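Side-chain contacts in Ice-binding protein (Flavobacteriaceae bacterium, PDB 5UYT), which probably binds ice and is an antifreeze protein built of right-handed beta-helical domains: residues V21-T24 / G25-I29; T89-A92 / G93-I97; G112-S115 / N116-F119. One frame throughout, in Å; residues are numbered along the deposited sequence.

Interaction 1. Residues V21-T24 / G25-I29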
loop_
_atom_site.group_PDB
_atom_site.type_symbol
_atom_site.label_atom_id
_atom_site.label_comp_id
_atom_site.label_asym_id
_atom_site.label_seq_id
_atom_site.Cartn_x
_atom_site.Cartn_y
_atom_site.Cartn_z
ATOM N N VAL A 21 1.029 -15.251 -15.481
ATOM C CA VAL A 21 1.498 -13.998 -14.910
ATOM C C VAL A 21 2.579 -14.355 -13.878
ATOM O O VAL A 21 2.309 -15.071 -12.900
ATOM C CB VAL A 21 0.331 -13.231 -14.265
ATOM C CG1 VAL A 21 0.822 -11.964 -13.566
ATOM C CG2 VAL A 21 -0.721 -12.902 -15.308
ATOM N N THR A 22 3.803 -13.889 -14.130
ATOM C CA THR A 22 4.969 -14.324 -13.360
ATOM C C THR A 22 5.781 -13.134 -12.867
ATOM O O THR A 22 6.005 -12.186 -13.619
ATOM C CB THR A 22 5.898 -15.204 -14.224
ATOM O OG1 THR A 22 5.120 -16.221 -14.882
ATOM C CG2 THR A 22 6.975 -15.873 -13.327
ATOM N N ASN A 23 6.249 -13.224 -11.623
ATOM C CA ASN A 23 7.189 -12.256 -11.047
ATOM C C ASN A 23 8.561 -12.875 -10.750
ATOM O O ASN A 23 8.675 -14.082 -10.472
ATOM C CB ASN A 23 6.624 -11.675 -9.734
ATOM C CG ASN A 23 7.586 -10.696 -9.076
ATOM O OD1 ASN A 23 7.849 -9.620 -9.623
ATOM N ND2 ASN A 23 8.139 -11.073 -7.918
ATOM N N THR A 24 9.594 -12.038 -10.816
ATOM C CA THR A 24 10.924 -12.383 -10.311
ATOM C C THR A 24 11.436 -11.236 -9.460
ATOM O O THR A 24 11.288 -10.076 -9.844
ATOM C CB THR A 24 11.940 -12.545 -11.442
ATOM O OG1 THR A 24 11.470 -13.532 -12.372
ATOM C CG2 THR A 24 13.308 -12.959 -10.868
ATOM N N GLY A 25 12.070 -11.568 -8.331
ATOM C CA GLY A 25 12.685 -10.554 -7.480
ATOM C C GLY A 25 11.708 -9.720 -6.666
ATOM O O GLY A 25 10.533 -10.079 -6.499
ATOM N N LEU A 26 12.199 -8.591 -6.164
ATOM C CA LEU A 26 11.391 -7.742 -5.282
ATOM C C LEU A 26 10.624 -6.728 -6.131
ATOM O O LEU A 26 11.224 -5.843 -6.725
ATOM C CB LEU A 26 12.285 -7.034 -4.236
ATOM C CG LEU A 26 11.557 -6.168 -3.186
ATOM C CD1 LEU A 26 10.640 -7.036 -2.309
ATOM C CD2 LEU A 26 12.545 -5.347 -2.326
ATOM N N SER A 27 9.311 -6.880 -6.189
ATOM C CA SER A 27 8.454 -5.995 -6.975
ATOM C C SER A 27 7.456 -5.344 -6.029
ATOM O O SER A 27 7.089 -5.940 -4.989
ATOM C CB SER A 27 7.681 -6.790 -8.026
ATOM O OG SER A 27 8.547 -7.194 -9.096
ATOM N N HIS A 28 7.022 -4.142 -6.390
ATOM C CA HIS A 28 6.130 -3.335 -5.570
ATOM C C HIS A 28 4.878 -3.063 -6.407
ATOM O O HIS A 28 4.936 -2.387 -7.448
ATOM C CB HIS A 28 6.826 -2.034 -5.158
ATOM C CG HIS A 28 8.105 -2.246 -4.401
ATOM N ND1 HIS A 28 8.135 -2.755 -3.125
ATOM C CD2 HIS A 28 9.398 -2.050 -4.758
ATOM C CE1 HIS A 28 9.385 -2.846 -2.710
ATOM N NE2 HIS A 28 10.176 -2.439 -3.690
ATOM N N ILE A 29 3.757 -3.640 -5.996
ATOM C CA ILE A 29 2.558 -3.617 -6.847
ATOM C C ILE A 29 1.390 -3.089 -6.054
ATOM O O ILE A 29 1.147 -3.579 -4.955
ATOM C CB ILE A 29 2.133 -5.036 -7.333
ATOM C CG1 ILE A 29 3.307 -5.808 -8.002
ATOM C CG2 ILE A 29 0.881 -4.945 -8.217
ATOM C CD1 ILE A 29 3.673 -5.348 -9.391
#
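The side-chain amide of Asn23 reaches across the corner of residues 21-29 and is gripped at both of its polar atoms by the segment that follows it. Its oxygen takes the hydroxyl of Ser27: OG of Ser27 donates to OD1 of Asn23 over a short 2.6 Å, with the C=O...donor angle at 142° and the donor tilted a little from the carbonyl plane. The same approach brings CB of Ser27 within 3.3 Å of Asn23 OD1. On the other branch, ND2 of Asn23 donates to the backbone O of Gly25 at 3.0 Å, an N-H...O angle of 154°, and the acceptor lies close to the plane of the amide. Turning the amide over would set its oxygen against the Gly25 carbonyl oxygen, so the two bonds favour this orientation. CG of Asn23 stands anti to the backbone N (chi1 178°), which swings the amide off the end of strand 21-24 and across the mouth of the turn. Ser27 OG has a second tie, to the backbone N of Val197, so the hydroxyl also links this corner to the neighbouring coil, beside strand 198-200. Gly25 makes the bend with a positive phi, and a side chain there would run into O of Thr24. Thr24 points its CB away from the turn and touches Thr195. The Asn23 amide thus closes the tight turn between strands 21-24 and 28-30 of a right-handed parallel beta-helix.

Interaction 2. Residues T89-A92 / G93-I97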
loop_
_atom_site.group_PDB
_atom_site.type_symbol
_atom_site.label_atom_id
_atom_site.label_comp_id
_atom_site.label_asym_id
_atom_site.label_seq_id
_atom_site.Cartn_x
_atom_site.Cartn_y
_atom_site.Cartn_z
ATOM N N THR A 89 7.588 16.520 -26.892
ATOM C CA THR A 89 6.424 16.818 -26.039
ATOM C C THR A 89 5.136 16.683 -26.843
ATOM O O THR A 89 5.056 17.205 -27.975
ATOM C CB THR A 89 6.529 18.227 -25.414
ATOM O OG1 THR A 89 7.716 18.290 -24.609
ATOM C CG2 THR A 89 5.336 18.503 -24.502
ATOM N N LEU A 90 4.150 15.965 -26.305
ATOM C CA LEU A 90 2.831 15.852 -26.970
ATOM C C LEU A 90 1.698 16.384 -26.110
ATOM O O LEU A 90 1.678 16.164 -24.903
ATOM C CB LEU A 90 2.497 14.396 -27.349
ATOM C CG LEU A 90 3.388 13.626 -28.317
ATOM C CD1 LEU A 90 3.064 12.144 -28.232
ATOM C CD2 LEU A 90 3.163 14.152 -29.740
ATOM N N THR A 91 0.761 17.081 -26.754
ATOM C CA THR A 91 -0.475 17.493 -26.091
ATOM C C THR A 91 -1.572 16.440 -26.352
ATOM O O THR A 91 -1.297 15.388 -26.955
ATOM C CB THR A 91 -0.899 18.909 -26.532
ATOM O OG1 THR A 91 -0.807 19.023 -27.962
ATOM C CG2 THR A 91 0.012 19.952 -25.892
ATOM N N ALA A 92 -2.794 16.702 -25.882
ATOM C CA ALA A 92 -3.863 15.716 -25.975
ATOM C C ALA A 92 -4.037 15.242 -27.411
ATOM O O ALA A 92 -3.936 16.035 -28.363
ATOM C CB ALA A 92 -5.164 16.281 -25.446
ATOM N N GLY A 93 -4.330 13.961 -27.588
ATOM C CA GLY A 93 -4.677 13.498 -28.932
ATOM C C GLY A 93 -4.805 11.993 -29.044
ATOM O O GLY A 93 -4.508 11.259 -28.082
ATOM N N ASN A 94 -5.285 11.557 -30.215
ATOM C CA ASN A 94 -5.280 10.148 -30.594
ATOM C C ASN A 94 -4.245 9.964 -31.689
ATOM O O ASN A 94 -4.459 10.374 -32.833
ATOM C CB ASN A 94 -6.668 9.706 -31.066
ATOM C CG ASN A 94 -7.728 9.933 -30.020
ATOM O OD1 ASN A 94 -7.438 9.908 -28.812
ATOM N ND2 ASN A 94 -8.955 10.163 -30.461
ATOM N N TYR A 95 -3.125 9.359 -31.313
ATOM C CA TYR A 95 -1.931 9.268 -32.150
ATOM C C TYR A 95 -1.825 7.906 -32.824
ATOM O O TYR A 95 -1.796 6.880 -32.158
ATOM C CB TYR A 95 -0.677 9.582 -31.302
ATOM C CG TYR A 95 -0.689 11.027 -30.810
ATOM C CD1 TYR A 95 -0.396 12.081 -31.683
ATOM C CD2 TYR A 95 -1.035 11.344 -29.490
ATOM C CE1 TYR A 95 -0.428 13.405 -31.254
ATOM C CE2 TYR A 95 -1.066 12.656 -29.059
ATOM C CZ TYR A 95 -0.763 13.686 -29.946
ATOM O OH TYR A 95 -0.798 15.005 -29.531
ATOM N N PHE A 96 -1.771 7.915 -34.155
ATOM C CA PHE A 96 -1.700 6.684 -34.941
ATOM C C PHE A 96 -0.262 6.438 -35.399
ATOM O O PHE A 96 0.374 7.306 -36.028
ATOM C CB PHE A 96 -2.671 6.748 -36.144
ATOM C CG PHE A 96 -2.537 5.601 -37.116
ATOM C CD1 PHE A 96 -3.218 4.406 -36.908
ATOM C CD2 PHE A 96 -1.744 5.726 -38.261
ATOM C CE1 PHE A 96 -3.105 3.354 -37.812
ATOM C CE2 PHE A 96 -1.619 4.680 -39.159
ATOM C CZ PHE A 96 -2.303 3.490 -38.938
ATOM N N ILE A 97 0.252 5.262 -35.064
ATOM C CA ILE A 97 1.555 4.829 -35.556
ATOM C C ILE A 97 1.344 3.505 -36.296
ATOM O O ILE A 97 1.124 2.472 -35.663
ATOM C CB ILE A 97 2.585 4.654 -34.409
ATOM C CG1 ILE A 97 2.728 5.963 -33.611
ATOM C CG2 ILE A 97 3.927 4.218 -34.995
ATOM C CD1 ILE A 97 3.653 5.893 -32.420
HETATM O O HOH W 1 1.219 17.192 -29.707
#
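The chain bends sharply through Thr91 and Ala92 and sets off again at once as strand 93-97, so the two segments meet round a bend. Gly93 sits at that bend in a fully extended conformation (phi and psi both 172°), where a CB would clash with O of Ala92. Inside the corner lies the ring of Tyr95, directed back toward the incoming strand with CG anti to its own carbonyl carbon (chi1 -65°). Its hydroxyl spans the bend: OH of Tyr95 donates to O of Thr91 at 2.7 Å, arriving from above the carbonyl plane, while that oxygen lies at the edge of the ring. A water fixes the hydroxyl further, donating to Tyr95 OH at 3.0 Å and accepting from the backbone N of Thr91. Leu90 supplies the apolar part, its CD1 lying over one ring face, offset toward the rim, and its CD2 4.0 Å from CZ of Tyr95. Leu80 touches both side chains, and Phe121 packs on Leu90. A phenylalanine in place of Tyr95 could keep the Leu90 packing but would probably leave the Thr91 carbonyl and the water without their shared hydroxyl partner. The arrangement is that of a beta-helix corner, with an aromatic residue filling the inside where one strand turns into the next.

Interaction 3. Residues G112-S115 / N116-F119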
loop_
_atom_site.group_PDB
_atom_site.type_symbol
_atom_site.label_atom_id
_atom_site.label_comp_id
_atom_site.label_asym_id
_atom_site.label_seq_id
_atom_site.Cartn_x
_atom_site.Cartn_y
_atom_site.Cartn_z
ATOM N N GLY A 112 -1.856 20.682 -21.110
ATOM C CA GLY A 112 -2.349 21.994 -21.532
ATOM C C GLY A 112 -3.156 22.732 -20.474
ATOM O O GLY A 112 -3.950 23.624 -20.794
ATOM N N GLY A 113 -2.960 22.361 -19.210
ATOM C CA GLY A 113 -3.695 22.954 -18.104
ATOM C C GLY A 113 -5.082 22.381 -17.914
ATOM O O GLY A 113 -5.904 22.957 -17.195
ATOM N N ASN A 114 -5.343 21.238 -18.551
ATOM C CA ASN A 114 -6.668 20.610 -18.525
ATOM C C ASN A 114 -6.494 19.163 -18.109
ATOM O O ASN A 114 -5.998 18.342 -18.893
ATOM C CB ASN A 114 -7.350 20.712 -19.916
ATOM C CG ASN A 114 -8.735 20.071 -19.951
ATOM O OD1 ASN A 114 -9.199 19.478 -18.976
ATOM N ND2 ASN A 114 -9.399 20.187 -21.089
ATOM N N SER A 115 -6.887 18.855 -16.879
ATOM C CA SER A 115 -6.682 17.504 -16.337
ATOM C C SER A 115 -7.525 16.452 -17.055
ATOM O O SER A 115 -7.273 15.246 -16.906
ATOM C CB SER A 115 -6.921 17.459 -14.816
ATOM O OG SER A 115 -8.224 17.883 -14.515
ATOM N N ASN A 116 -8.511 16.903 -17.838
ATOM C CA ASN A 116 -9.308 15.993 -18.675
ATOM C C ASN A 116 -8.668 15.589 -20.014
ATOM O O ASN A 116 -9.277 14.819 -20.765
ATOM C CB ASN A 116 -10.726 16.553 -18.901
ATOM C CG ASN A 116 -11.505 16.685 -17.602
ATOM O OD1 ASN A 116 -11.485 15.777 -16.759
ATOM N ND2 ASN A 116 -12.143 17.822 -17.409
ATOM N N SER A 117 -7.452 16.083 -20.298
ATOM C CA SER A 117 -6.729 15.736 -21.530
ATOM C C SER A 117 -6.489 14.244 -21.607
ATOM O O SER A 117 -5.987 13.647 -20.668
ATOM C CB SER A 117 -5.362 16.423 -21.597
ATOM O OG SER A 117 -5.491 17.807 -21.741
ATOM N N VAL A 118 -6.859 13.665 -22.745
ATOM C CA VAL A 118 -6.728 12.235 -22.992
ATOM C C VAL A 118 -5.650 12.002 -24.072
ATOM O O VAL A 118 -5.632 12.671 -25.113
ATOM C CB VAL A 118 -8.080 11.676 -23.504
ATOM C CG1 VAL A 118 -7.945 10.229 -23.930
ATOM C CG2 VAL A 118 -9.159 11.816 -22.432
ATOM N N PHE A 119 -4.775 11.031 -23.821
ATOM C CA PHE A 119 -3.682 10.687 -24.729
ATOM C C PHE A 119 -3.866 9.216 -25.103
ATOM O O PHE A 119 -3.764 8.359 -24.246
ATOM C CB PHE A 119 -2.335 10.885 -24.006
ATOM C CG PHE A 119 -2.121 12.284 -23.475
ATOM C CD1 PHE A 119 -1.330 13.195 -24.176
ATOM C CD2 PHE A 119 -2.691 12.684 -22.255
ATOM C CE1 PHE A 119 -1.130 14.487 -23.687
ATOM C CE2 PHE A 119 -2.490 13.981 -21.764
ATOM C CZ PHE A 119 -1.703 14.878 -22.483
HETATM O O HOH W 2 -5.034 13.967 -18.214
HETATM O O HOH W 3 -9.878 15.762 -14.385
#
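Ser117 packs against the backbone carbonyl of Asn114 on the tight side of this turn. N of Ser117 donates to O of Asn114 at 3.0 Å, closing the turn, and the approach comes from above the carbonyl plane. OG of Ser117 is hydrogen-bonded to the backbone O of Gly111 and lies 2.9 Å from O of Asn114. Ser117 is buried and touches Ala92. Asn114 adds a second clamp: with CG anti to the backbone N (chi1 180°), its OD1 comes round to accept from N of Asn116 at 2.9 Å, and CB of Asn116 lies 3.3 Å from that OD1. The two side-chain amides stand nearly perpendicular, 81° apart.

The solvent side is looser: exposed Ser115 and Asn116 are joined there by a water that bridges OG of Ser115, at 2.7 Å, to OD1 of Asn116. A separate water bridges the backbone oxygens of Ser115 and Ser117, donating to both. Gly112 and Gly113, both at positive phi, lead the chain into the bend. Asn114 to Ser117 form a type I beta turn, with the OD1-to-N bond across Asn114 and Asn116 making an Asx turn over its start, in a loop between beta-helix strands 106-110 and 119-123.

All three interactions fall within the first ice-binding-like range, in chain order 21-29, 89-97 and 112-119. Interaction 1 stands apart, its centre about 31 Å from that of interaction 2 and about 32 Å from that of interaction 3. The centres of interactions 2 and 3 are about 12 Å apart: N of Gly93 and O of Val118 make a probable backbone hydrogen bond, 3.1 Å, and CE1 of Phe119 packs against the Thr91 backbone. Strand 21-24 edges a different parallel sheet, but 28-30 connects through 198-200 to the strands that include 93-97. Strands 93-97 and 119-123 pair in parallel, making these adjoining bends of successive coils, whereas interaction 1 is a turn farther along the same solenoid domain.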